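Local coordinates for major exported Hcp3 protein (PDB 3HE1) that is a secreted protein of the Hcp family and probably serves, as a six-subunit ring, as a building block of the type VI secretion tube, at residues T25-S30 with V61-F66; T34-I39 with S100-A105; I118-T123 with Y133-E138. One frame throughout, in Å; residues are numbered along the deposited sequence.

Contact 1 (T25-S30 with V61-F66); sequences TPAYMS and VMVQGF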
loop_
_atom_site.group_PDB
_atom_site.type_symbol
_atom_site.label_atom_id
_atom_site.label_comp_id
_atom_site.label_asym_id
_atom_site.label_seq_id
_atom_site.Cartn_x
_atom_site.Cartn_y
_atom_site.Cartn_z
ATOM N N THR A 25 -17.674 19.668 2.444
ATOM C CA THR A 25 -17.932 19.636 1.017
ATOM C C THR A 25 -18.544 18.286 0.654
ATOM O O THR A 25 -17.931 17.517 -0.089
ATOM C CB THR A 25 -16.631 19.803 0.247
ATOM O OG1 THR A 25 -15.728 18.752 0.620
ATOM C CG2 THR A 25 -15.998 21.135 0.591
ATOM N N PRO A 26 -19.750 17.985 1.191
ATOM C CA PRO A 26 -20.416 16.709 0.924
ATOM C C PRO A 26 -21.362 16.868 -0.246
ATOM O O PRO A 26 -21.669 17.988 -0.652
ATOM C CB PRO A 26 -21.241 16.515 2.178
ATOM C CG PRO A 26 -21.774 17.898 2.397
ATOM C CD PRO A 26 -20.623 18.846 2.013
ATOM N N ALA A 27 -21.798 15.744 -0.794
ATOM C CA ALA A 27 -22.839 15.730 -1.797
ATOM C C ALA A 27 -24.085 15.180 -1.111
ATOM O O ALA A 27 -23.986 14.472 -0.092
ATOM C CB ALA A 27 -22.426 14.856 -2.967
ATOM N N TYR A 28 -25.256 15.537 -1.629
ATOM C CA TYR A 28 -26.507 14.954 -1.147
ATOM C C TYR A 28 -27.211 14.416 -2.359
ATOM O O TYR A 28 -27.031 14.942 -3.448
ATOM C CB TYR A 28 -27.367 15.981 -0.405
ATOM C CG TYR A 28 -26.786 16.358 0.939
ATOM C CD1 TYR A 28 -27.006 15.560 2.056
ATOM C CD2 TYR A 28 -25.992 17.494 1.087
ATOM C CE1 TYR A 28 -26.463 15.884 3.286
ATOM C CE2 TYR A 28 -25.445 17.834 2.320
ATOM C CZ TYR A 28 -25.684 17.022 3.414
ATOM O OH TYR A 28 -25.148 17.344 4.645
HETATM N N MSE A 29 -27.989 13.359 -2.190
HETATM C CA MSE A 29 -28.588 12.701 -3.346
HETATM C C MSE A 29 -30.076 12.433 -3.148
HETATM O O MSE A 29 -30.575 12.382 -2.034
HETATM C CB MSE A 29 -27.833 11.400 -3.661
HETATM C CG MSE A 29 -28.383 10.554 -4.826
HETATM SE SE MSE A 29 -27.312 8.930 -4.971
HETATM C CE MSE A 29 -27.054 8.694 -3.050
ATOM N N SER A 30 -30.787 12.275 -4.250
ATOM C CA SER A 30 -32.178 11.898 -4.188
ATOM C C SER A 30 -32.369 10.759 -5.155
ATOM O O SER A 30 -31.754 10.719 -6.232
ATOM C CB SER A 30 -33.096 13.072 -4.553
ATOM O OG SER A 30 -32.926 13.466 -5.906
ATOM N N VAL A 61 -29.923 11.744 0.789
ATOM C CA VAL A 61 -28.951 10.919 1.467
ATOM C C VAL A 61 -27.574 11.592 1.381
ATOM O O VAL A 61 -27.234 12.213 0.377
ATOM C CB VAL A 61 -28.939 9.498 0.853
ATOM C CG1 VAL A 61 -29.766 9.474 -0.427
ATOM C CG2 VAL A 61 -27.521 9.023 0.595
HETATM N N MSE A 62 -26.800 11.463 2.453
HETATM C CA MSE A 62 -25.468 12.046 2.578
HETATM C C MSE A 62 -24.404 11.219 1.849
HETATM O O MSE A 62 -23.977 10.170 2.341
HETATM C CB MSE A 62 -25.114 12.079 4.059
HETATM C CG MSE A 62 -24.158 13.161 4.476
HETATM SE SE MSE A 62 -23.495 12.630 6.212
HETATM C CE MSE A 62 -22.754 10.892 5.678
ATOM N N VAL A 63 -23.957 11.696 0.693
ATOM C CA VAL A 63 -22.967 10.968 -0.095
ATOM C C VAL A 63 -21.544 11.268 0.361
ATOM O O VAL A 63 -21.081 12.404 0.276
ATOM C CB VAL A 63 -23.079 11.307 -1.574
ATOM C CG1 VAL A 63 -21.880 10.750 -2.316
ATOM C CG2 VAL A 63 -24.372 10.757 -2.131
ATOM N N GLN A 64 -20.856 10.240 0.847
ATOM C CA GLN A 64 -19.489 10.390 1.347
ATOM C C GLN A 64 -18.442 9.802 0.381
ATOM O O GLN A 64 -17.252 9.747 0.703
ATOM C CB GLN A 64 -19.354 9.782 2.755
ATOM C CG GLN A 64 -20.079 10.563 3.860
ATOM C CD GLN A 64 -19.154 11.446 4.698
ATOM O OE1 GLN A 64 -18.071 11.023 5.112
ATOM N NE2 GLN A 64 -19.592 12.673 4.971
ATOM N N GLY A 65 -18.890 9.381 -0.801
ATOM C CA GLY A 65 -18.000 8.879 -1.833
ATOM C C GLY A 65 -18.518 9.189 -3.226
ATOM O O GLY A 65 -19.690 9.504 -3.400
ATOM N N PHE A 66 -17.633 9.137 -4.216
ATOM C CA PHE A 66 -18.043 9.269 -5.609
ATOM C C PHE A 66 -16.912 8.847 -6.549
ATOM O O PHE A 66 -15.762 9.222 -6.351
ATOM C CB PHE A 66 -18.521 10.699 -5.932
ATOM C CG PHE A 66 -19.031 10.851 -7.337
ATOM C CD1 PHE A 66 -20.362 10.615 -7.636
ATOM C CD2 PHE A 66 -18.173 11.196 -8.367
ATOM C CE1 PHE A 66 -20.830 10.738 -8.935
ATOM C CE2 PHE A 66 -18.634 11.317 -9.678
ATOM C CZ PHE A 66 -19.962 11.092 -9.957
#
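M29 packs against V61 and V63 on one face of an antiparallel strand pair. M29 is a selenomethionine. M29 CB already touches V63 CG2, at 3.8 Å. CG stands anti to the backbone N (chi1 178°) and the chain runs straight on to SE. SE turns to I118 of strand 112-123. The bend at the last torsion (chi3 37°) then brings CE back to the partner strand. M29 CE rests 3.5 Å from V63 CG2 and 3.7 Å from V61 CG2. M29 and V61 run side by side in the same direction, while M29 and V63 cross at about a right angle. A27 is on this face too, with A27 CB 3.9 Å from V63 CB.

Y28 and M62, also a selenomethionine, point to the other face. Y28 CE1 meets M62 CG obliquely at 3.8 Å. The backbones are tied by V63 N to A27 O, at 2.9 Å, and M29 N to V61 O, also 2.9 Å. V61 O also takes a CA-H...O contact from Y28 CA, at 3.2 Å.

The pair belongs to the curled antiparallel sheet of the Hcp fold. Strand 27-33 runs between strands 61-71 and 112-123. The M29 face also packs on I92 and V116, while on the other face the Y28 ring stacks on H57 and meets F44 edge-to-face. V63 packs on M149 of a second subunit.

Contact 2 (T34-I39 with S100-A105); sequences TKQGLI and SPLLLA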
loop_
_atom_site.group_PDB
_atom_site.type_symbol
_atom_site.label_atom_id
_atom_site.label_comp_id
_atom_site.label_asym_id
_atom_site.label_seq_id
_atom_site.Cartn_x
_atom_site.Cartn_y
_atom_site.Cartn_z
ATOM N N THR A 34 -39.217 3.937 -9.992
ATOM C CA THR A 34 -40.494 3.703 -10.655
ATOM C C THR A 34 -41.491 2.998 -9.735
ATOM O O THR A 34 -42.696 3.276 -9.769
ATOM C CB THR A 34 -40.320 2.882 -11.956
ATOM O OG1 THR A 34 -39.373 1.827 -11.741
ATOM C CG2 THR A 34 -39.844 3.775 -13.098
ATOM N N LYS A 35 -40.981 2.092 -8.908
ATOM C CA LYS A 35 -41.831 1.319 -8.011
ATOM C C LYS A 35 -41.965 1.951 -6.631
ATOM O O LYS A 35 -43.057 1.993 -6.072
ATOM C CB LYS A 35 -41.316 -0.115 -7.884
ATOM C CG LYS A 35 -41.420 -0.915 -9.171
ATOM C CD LYS A 35 -40.292 -0.582 -10.150
ATOM C CE LYS A 35 -40.505 -1.269 -11.485
ATOM N NZ LYS A 35 -39.232 -1.556 -12.168
ATOM N N GLN A 36 -40.855 2.457 -6.101
ATOM C CA GLN A 36 -40.802 2.916 -4.719
ATOM C C GLN A 36 -41.028 4.412 -4.490
ATOM O O GLN A 36 -41.140 4.854 -3.345
ATOM C CB GLN A 36 -39.466 2.524 -4.100
ATOM C CG GLN A 36 -39.181 1.036 -4.128
ATOM C CD GLN A 36 -38.066 0.642 -3.170
ATOM O OE1 GLN A 36 -38.161 0.876 -1.959
ATOM N NE2 GLN A 36 -37.006 0.035 -3.705
ATOM N N GLY A 37 -41.091 5.198 -5.557
ATOM C CA GLY A 37 -41.237 6.636 -5.399
ATOM C C GLY A 37 -39.917 7.263 -4.972
ATOM O O GLY A 37 -38.859 6.865 -5.461
ATOM N N LEU A 38 -39.976 8.242 -4.070
ATOM C CA LEU A 38 -38.777 8.909 -3.566
ATOM C C LEU A 38 -38.137 8.032 -2.503
ATOM O O LEU A 38 -38.661 7.895 -1.392
ATOM C CB LEU A 38 -39.103 10.312 -3.015
ATOM C CG LEU A 38 -37.911 11.210 -2.635
ATOM C CD1 LEU A 38 -36.919 11.371 -3.782
ATOM C CD2 LEU A 38 -38.364 12.575 -2.139
ATOM N N ILE A 39 -37.010 7.427 -2.854
ATOM C CA ILE A 39 -36.395 6.417 -2.003
ATOM C C ILE A 39 -35.599 7.077 -0.891
ATOM O O ILE A 39 -35.346 6.478 0.146
ATOM C CB ILE A 39 -35.542 5.435 -2.834
ATOM C CG1 ILE A 39 -36.465 4.455 -3.574
ATOM C CG2 ILE A 39 -34.525 4.693 -1.957
ATOM C CD1 ILE A 39 -35.833 3.779 -4.791
ATOM N N SER A 100 -31.261 2.504 2.831
ATOM C CA SER A 100 -30.398 1.364 2.556
ATOM C C SER A 100 -31.149 0.068 2.291
ATOM O O SER A 100 -30.832 -0.636 1.333
ATOM C CB SER A 100 -29.409 1.154 3.704
ATOM O OG SER A 100 -28.566 2.271 3.857
ATOM N N PRO A 101 -32.130 -0.268 3.151
ATOM C CA PRO A 101 -32.880 -1.505 2.908
ATOM C C PRO A 101 -33.695 -1.354 1.641
ATOM O O PRO A 101 -33.982 -2.338 0.958
ATOM C CB PRO A 101 -33.799 -1.609 4.130
ATOM C CG PRO A 101 -33.166 -0.716 5.172
ATOM C CD PRO A 101 -32.571 0.404 4.384
ATOM N N LEU A 102 -34.040 -0.112 1.318
ATOM C CA LEU A 102 -34.795 0.171 0.108
ATOM C C LEU A 102 -33.930 -0.032 -1.122
ATOM O O LEU A 102 -34.353 -0.693 -2.072
ATOM C CB LEU A 102 -35.386 1.589 0.161
ATOM C CG LEU A 102 -36.293 1.859 1.383
ATOM C CD1 LEU A 102 -36.916 3.264 1.379
ATOM C CD2 LEU A 102 -37.388 0.797 1.523
ATOM N N LEU A 103 -32.712 0.512 -1.087
ATOM C CA LEU A 103 -31.778 0.429 -2.214
ATOM C C LEU A 103 -31.482 -0.998 -2.600
ATOM O O LEU A 103 -31.352 -1.308 -3.784
ATOM C CB LEU A 103 -30.483 1.149 -1.893
ATOM C CG LEU A 103 -30.757 2.632 -1.697
ATOM C CD1 LEU A 103 -29.615 3.301 -0.966
ATOM C CD2 LEU A 103 -30.974 3.249 -3.052
ATOM N N LEU A 104 -31.368 -1.861 -1.593
ATOM C CA LEU A 104 -31.182 -3.284 -1.837
ATOM C C LEU A 104 -32.417 -3.827 -2.530
ATOM O O LEU A 104 -32.316 -4.532 -3.535
ATOM C CB LEU A 104 -30.913 -4.036 -0.535
ATOM C CG LEU A 104 -29.552 -3.655 0.054
ATOM C CD1 LEU A 104 -29.546 -3.699 1.577
ATOM C CD2 LEU A 104 -28.445 -4.515 -0.541
ATOM N N ALA A 105 -33.589 -3.487 -2.013
ATOM C CA ALA A 105 -34.805 -3.925 -2.673
ATOM C C ALA A 105 -34.676 -3.529 -4.135
ATOM O O ALA A 105 -34.849 -4.357 -5.026
ATOM C CB ALA A 105 -36.032 -3.292 -2.040
#
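Q36 reaches across to the first turn of helix 100-109 and hydrogen-bonds the backbone of L102. Q36 NE2 lies 3.2 Å from L102 O. The bond is nearly straight at the hydrogen (170°). The acceptor lies in the amide plane of Q36, but NE2 sits above the carbonyl plane of L102. At the other end of the amide, Q36 OE1 faces the L102 side chain, 3.6 Å from both L102 CB and CD2. A105 CB touches Q36 NE2 at 3.8 Å. Beside this polar contact, I39 packs by its CG2 branch, 3.9 Å from L102 CB and 4.0 Å from L103 CD2. The I39 and L102 side chains run past one another, each heading the other way.

Q36 and G37 form a classic beta bulge opposite G33, where strand 27-33 turns back into strand 37-38. The contact thus joins the end of this hairpin to the helix that follows strand 86-95 in the Hcp fold. Beyond CG the Q36 chain is extended (chi2 -164°), which carries its amide to the helix. Further out, E111 OE1 accepts a second bond from Q36 NE2, and E111 OE2 takes K35 N. I39 and L103 both pack on I31. L102 also packs on T182 of a third subunit.

Contact 3 (I118-T123 with Y133-E138); sequences IQWYRT and YTTVLE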
loop_
_atom_site.group_PDB
_atom_site.type_symbol
_atom_site.label_atom_id
_atom_site.label_comp_id
_atom_site.label_asym_id
_atom_site.label_seq_id
_atom_site.Cartn_x
_atom_site.Cartn_y
_atom_site.Cartn_z
ATOM N N ILE A 118 -27.430 13.828 -7.925
ATOM C CA ILE A 118 -26.347 14.104 -6.986
ATOM C C ILE A 118 -26.022 15.598 -6.957
ATOM O O ILE A 118 -25.632 16.188 -7.957
ATOM C CB ILE A 118 -25.051 13.358 -7.388
ATOM C CG1 ILE A 118 -25.240 11.849 -7.330
ATOM C CG2 ILE A 118 -23.912 13.730 -6.467
ATOM C CD1 ILE A 118 -25.252 11.316 -5.923
ATOM N N GLN A 119 -26.165 16.199 -5.791
ATOM C CA GLN A 119 -25.961 17.616 -5.655
ATOM C C GLN A 119 -24.686 17.907 -4.893
ATOM O O GLN A 119 -24.520 17.472 -3.756
ATOM C CB GLN A 119 -27.140 18.240 -4.922
ATOM C CG GLN A 119 -28.408 18.239 -5.727
ATOM C CD GLN A 119 -29.419 19.231 -5.182
ATOM O OE1 GLN A 119 -29.233 19.803 -4.096
ATOM N NE2 GLN A 119 -30.497 19.444 -5.934
ATOM N N TRP A 120 -23.803 18.682 -5.516
ATOM C CA TRP A 120 -22.487 18.933 -4.959
ATOM C C TRP A 120 -22.424 20.242 -4.159
ATOM O O TRP A 120 -22.967 21.269 -4.580
ATOM C CB TRP A 120 -21.442 18.908 -6.076
ATOM C CG TRP A 120 -21.492 17.669 -6.953
ATOM C CD1 TRP A 120 -22.392 17.400 -7.951
ATOM C CD2 TRP A 120 -20.599 16.557 -6.911
ATOM N NE1 TRP A 120 -22.114 16.185 -8.528
ATOM C CE2 TRP A 120 -21.011 15.649 -7.913
ATOM C CE3 TRP A 120 -19.485 16.236 -6.123
ATOM C CZ2 TRP A 120 -20.354 14.446 -8.151
ATOM C CZ3 TRP A 120 -18.830 15.035 -6.356
ATOM C CH2 TRP A 120 -19.270 14.154 -7.360
ATOM N N TYR A 121 -21.760 20.193 -3.004
ATOM C CA TYR A 121 -21.650 21.360 -2.120
ATOM C C TYR A 121 -20.201 21.755 -1.797
ATOM O O TYR A 121 -19.298 20.911 -1.748
ATOM C CB TYR A 121 -22.445 21.139 -0.833
ATOM C CG TYR A 121 -23.941 21.183 -1.039
ATOM C CD1 TYR A 121 -24.659 22.349 -0.798
ATOM C CD2 TYR A 121 -24.636 20.060 -1.489
ATOM C CE1 TYR A 121 -26.031 22.397 -0.991
ATOM C CE2 TYR A 121 -26.010 20.100 -1.689
ATOM C CZ TYR A 121 -26.698 21.269 -1.436
ATOM O OH TYR A 121 -28.053 21.313 -1.634
ATOM N N ARG A 122 -19.997 23.050 -1.576
ATOM C CA ARG A 122 -18.673 23.604 -1.327
ATOM C C ARG A 122 -18.802 24.849 -0.457
ATOM O O ARG A 122 -19.893 25.410 -0.306
ATOM C CB ARG A 122 -18.006 24.005 -2.647
ATOM C CG ARG A 122 -18.347 25.435 -3.056
ATOM C CD ARG A 122 -17.950 25.752 -4.477
ATOM N NE ARG A 122 -18.372 27.096 -4.865
ATOM C CZ ARG A 122 -18.225 27.604 -6.086
ATOM N NH1 ARG A 122 -17.660 26.879 -7.044
ATOM N NH2 ARG A 122 -18.632 28.839 -6.348
ATOM N N THR A 123 -17.682 25.288 0.103
ATOM C CA THR A 123 -17.633 26.572 0.782
ATOM C C THR A 123 -17.429 27.679 -0.250
ATOM O O THR A 123 -16.426 27.696 -0.966
ATOM C CB THR A 123 -16.497 26.622 1.810
ATOM O OG1 THR A 123 -16.581 25.480 2.674
ATOM C CG2 THR A 123 -16.582 27.902 2.632
ATOM N N TYR A 133 -22.683 22.410 -8.082
ATOM C CA TYR A 133 -22.580 21.429 -9.173
ATOM C C TYR A 133 -23.694 20.384 -9.040
ATOM O O TYR A 133 -24.074 20.028 -7.918
ATOM C CB TYR A 133 -21.220 20.734 -9.113
ATOM C CG TYR A 133 -20.733 20.110 -10.405
ATOM C CD1 TYR A 133 -20.193 20.893 -11.413
ATOM C CD2 TYR A 133 -20.762 18.732 -10.593
ATOM C CE1 TYR A 133 -19.731 20.319 -12.593
ATOM C CE2 TYR A 133 -20.301 18.156 -11.759
ATOM C CZ TYR A 133 -19.789 18.952 -12.755
ATOM O OH TYR A 133 -19.331 18.390 -13.919
ATOM N N THR A 134 -24.219 19.898 -10.169
ATOM C CA THR A 134 -25.163 18.772 -10.160
ATOM C C THR A 134 -24.804 17.674 -11.151
ATOM O O THR A 134 -24.386 17.933 -12.275
ATOM C CB THR A 134 -26.597 19.213 -10.419
ATOM O OG1 THR A 134 -26.971 20.186 -9.435
ATOM C CG2 THR A 134 -27.558 18.026 -10.335
ATOM N N THR A 135 -24.930 16.440 -10.685
ATOM C CA THR A 135 -24.817 15.262 -11.526
ATOM C C THR A 135 -26.167 14.566 -11.449
ATOM O O THR A 135 -26.727 14.413 -10.368
ATOM C CB THR A 135 -23.751 14.294 -10.999
ATOM O OG1 THR A 135 -22.482 14.958 -10.944
ATOM C CG2 THR A 135 -23.666 13.057 -11.897
ATOM N N VAL A 136 -26.700 14.147 -12.584
ATOM C CA VAL A 136 -28.034 13.579 -12.583
ATOM C C VAL A 136 -28.161 12.383 -13.509
ATOM O O VAL A 136 -27.826 12.471 -14.696
ATOM C CB VAL A 136 -29.051 14.630 -13.006
ATOM C CG1 VAL A 136 -30.378 13.976 -13.310
ATOM C CG2 VAL A 136 -29.213 15.664 -11.906
ATOM N N LEU A 137 -28.652 11.271 -12.968
ATOM C CA LEU A 137 -28.960 10.109 -13.793
ATOM C C LEU A 137 -30.437 10.053 -14.143
ATOM O O LEU A 137 -31.292 10.354 -13.316
ATOM C CB LEU A 137 -28.558 8.811 -13.112
ATOM C CG LEU A 137 -27.168 8.826 -12.474
ATOM C CD1 LEU A 137 -26.781 7.415 -12.024
ATOM C CD2 LEU A 137 -26.138 9.406 -13.441
ATOM N N GLU A 138 -30.711 9.685 -15.393
ATOM C CA GLU A 138 -32.056 9.376 -15.861
ATOM C C GLU A 138 -32.121 7.873 -16.144
ATOM O O GLU A 138 -31.178 7.299 -16.693
ATOM C CB GLU A 138 -32.410 10.191 -17.125
ATOM C CG GLU A 138 -32.110 11.687 -16.984
ATOM C CD GLU A 138 -32.922 12.587 -17.906
ATOM O OE1 GLU A 138 -33.853 12.095 -18.584
ATOM O OE2 GLU A 138 -32.627 13.804 -17.937
#
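I118 pairs with T135 through two backbone bonds. I118 N to T135 O is short, at 2.6 Å, and T135 N to I118 O measures 2.8 Å. I118 CB lies 4.0 Å from T135 CB. I118 CG2 turns to a face of the W120 indole, near its rim. Q119 sits opposite T134 in a non-hydrogen-bonded pair, and Q119 CG comes no nearer than 4.4 Å to T134 OG1. T134 OG1 is held by E178.

These strands, 112-123 and 129-137, form a beta hairpin within the curled sheet of the Hcp fold. W120 is the next hydrogen-bonded position. W120 N donates to Y133 O at 2.8 Å, and the W120 side chain lies beside that of Y133, pointing the same way. The two rings form a T-shaped pair. The edge of Y133 points at the face of the W120 five-membered ring, with planes at 76° and centroids 5.0 Å apart. W120 CD1 and Y133 CD2 come within 3.4 Å. With CG beside the backbone N (chi1 -52°), the indole reaches along the hairpin to T135. There W120 NE1 donates to T135 OG1 at 2.7 Å; the hydroxyl lies a little out of the indole plane, and the bond is bent. F96 of a second subunit meets both rings.

Contacts 1 and 3 are neighbours, with centres about 8 Å apart. Strand 27-33 lies next to strand 112-123, and Y28 O probably accepts a hydrogen bond from Q119 N at 2.8 Å. F66 of contact 1 also packs edge-to-face on W120 of contact 3. Both contacts meet the second subunit. Contact 2 is about 17 Å from contact 1, centre to centre, and touches it lightly through S30 and L38. It is about 20 Å from contact 3, across the chain's centre, with nearest atoms about 9 Å apart. It meets the third subunit. The three contacts therefore link one curled sheet and helix 100-109 to two neighbours in the six-chain assembly.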